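Local coordinates for Thiol:disulfide interchange protein DsbA (Pseudomonas aeruginosa, PDB 4ZL8) that probably acts in the periplasm as a thioredoxin-fold oxidant, forming disulfide bonds in other proteins by passing on its own redox-active disulfide, at residues Lys104-Thr107 with Pro108-Ala112. The protein carries 1 engineered substitution. Residues are numbered along the deposited sequence; the frame is centred on the assembly and turned at random.
Sequences KLAT and PEEMA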
loop_
_atom_site.group_PDB
_atom_site.type_symbol
_atom_site.label_atom_id
_atom_site.label_comp_id
_atom_site.label_asym_id
_atom_site.label_seq_id
_atom_site.Cartn_x
_atom_site.Cartn_y
_atom_site.Cartn_z
ATOM N N LYS A 104 11.432 2.143 16.357
ATOM C CA LYS A 104 11.392 3.193 15.349
ATOM C C LYS A 104 11.674 2.714 13.938
ATOM O O LYS A 104 11.146 3.272 12.976
ATOM C CB LYS A 104 12.375 4.302 15.719
ATOM C CG LYS A 104 12.162 4.882 17.103
ATOM C CD LYS A 104 10.767 5.473 17.299
ATOM C CE LYS A 104 10.625 6.130 18.673
ATOM N NZ LYS A 104 9.282 6.746 18.862
ATOM N N LEU A 105 12.492 1.671 13.816
ATOM C CA LEU A 105 12.899 1.124 12.521
ATOM C C LEU A 105 13.299 2.242 11.559
ATOM O O LEU A 105 12.809 2.319 10.441
ATOM C CB LEU A 105 11.795 0.235 11.922
ATOM C CG LEU A 105 11.350 -0.926 12.829
ATOM C CD1 LEU A 105 10.326 -1.777 12.118
ATOM C CD2 LEU A 105 12.520 -1.801 13.300
ATOM N N ALA A 106 14.239 3.070 12.019
ATOM C CA ALA A 106 14.497 4.377 11.401
ATOM C C ALA A 106 15.761 4.421 10.567
ATOM O O ALA A 106 16.003 5.406 9.869
ATOM C CB ALA A 106 14.536 5.467 12.457
ATOM N N THR A 107 16.566 3.364 10.642
ATOM C CA THR A 107 17.761 3.239 9.815
ATOM C C THR A 107 17.828 1.818 9.318
ATOM O O THR A 107 17.241 0.932 9.927
ATOM C CB THR A 107 19.039 3.489 10.609
ATOM O OG1 THR A 107 19.190 2.481 11.623
ATOM C CG2 THR A 107 19.033 4.863 11.267
ATOM N N PRO A 108 18.545 1.574 8.212
ATOM C CA PRO A 108 18.600 0.192 7.725
ATOM C C PRO A 108 19.282 -0.768 8.707
ATOM O O PRO A 108 18.889 -1.922 8.722
ATOM C CB PRO A 108 19.344 0.302 6.376
ATOM C CG PRO A 108 19.916 1.688 6.331
ATOM C CD PRO A 108 19.154 2.540 7.277
ATOM N N GLU A 109 20.220 -0.323 9.528
ATOM C CA GLU A 109 20.807 -1.214 10.518
ATOM C C GLU A 109 19.745 -1.646 11.527
ATOM O O GLU A 109 19.641 -2.832 11.876
ATOM C CB GLU A 109 21.982 -0.543 11.231
ATOM C CG GLU A 109 23.296 -0.751 10.526
ATOM C CD GLU A 109 23.736 -2.206 10.546
ATOM O OE1 GLU A 109 23.614 -2.856 11.610
ATOM O OE2 GLU A 109 24.201 -2.698 9.497
ATOM N N GLU A 110 18.952 -0.691 12.003
ATOM C CA GLU A 110 17.888 -1.021 12.935
ATOM C C GLU A 110 16.885 -1.972 12.286
ATOM O O GLU A 110 16.416 -2.926 12.923
ATOM C CB GLU A 110 17.157 0.220 13.427
ATOM C CG GLU A 110 16.295 -0.111 14.611
ATOM C CD GLU A 110 15.361 0.997 14.992
ATOM O OE1 GLU A 110 15.645 2.190 14.632
ATOM O OE2 GLU A 110 14.353 0.634 15.663
ATOM N N MET A 111 16.529 -1.702 11.042
ATOM C CA MET A 111 15.575 -2.548 10.343
ATOM C C MET A 111 16.111 -3.958 10.228
ATOM O O MET A 111 15.408 -4.922 10.512
ATOM C CB MET A 111 15.311 -2.020 8.941
ATOM C CG MET A 111 14.678 -0.653 8.880
ATOM S SD MET A 111 14.858 -0.038 7.189
ATOM C CE MET A 111 14.154 1.582 7.367
ATOM N N ALA A 112 17.350 -4.086 9.797
ATOM C CA ALA A 112 17.914 -5.403 9.544
ATOM C C ALA A 112 17.976 -6.207 10.833
ATOM O O ALA A 112 17.728 -7.406 10.843
ATOM C CB ALA A 112 19.296 -5.274 8.937
HETATM O O HOH W 1 13.808 1.878 18.083
#
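Glu110 reaches back from the first turn of helix 108-116 to the backbone amides of Leu105 and Ala106 in the loop before it. Glu110 CB lies 3.5 Å from Thr107 OG1. From there CG leaves anti to the backbone N (chi1 -167°), and Glu110 CG comes nearest Leu105 CA, at 4.2 Å. The chain stays extended, which carries the carboxylate along the loop, with Glu110 CD 3.2 Å from Leu105 N. At the tip the two oxygens divide the work. Glu110 OE1 accepts a nearly straight bond from Ala106 N at 3.1 Å (N-H...O 171°), the donor standing well above the carboxylate plane, whereas Glu110 OE2 takes a weak one from Leu105 N at 2.8 Å. A water donates to OE2 and accepts from Lys104 N, so backbone amides of three successive residues are tied to one carboxylate, two directly and one through water.

Thr107, at the N-cap position, accepts a capping hydrogen bond from Glu110 N on Thr107 OG1 at 3.2 Å, with an N-H...O angle of 165°. Thr107 O receives Met111 N at 2.9 Å as the first turn closes.

The buried side chains of Leu105 and Met111 meet at Leu105 CB and Met111 CG, 4.3 Å apart. Leu105 rests on His74, and Met111 on Val73 and Met77, all of helix 70-84, while Pro108 and Met111 meet Tyr129 of helix 122-129; the capped turn thus packs against both helices within the helical part of the DsbA fold.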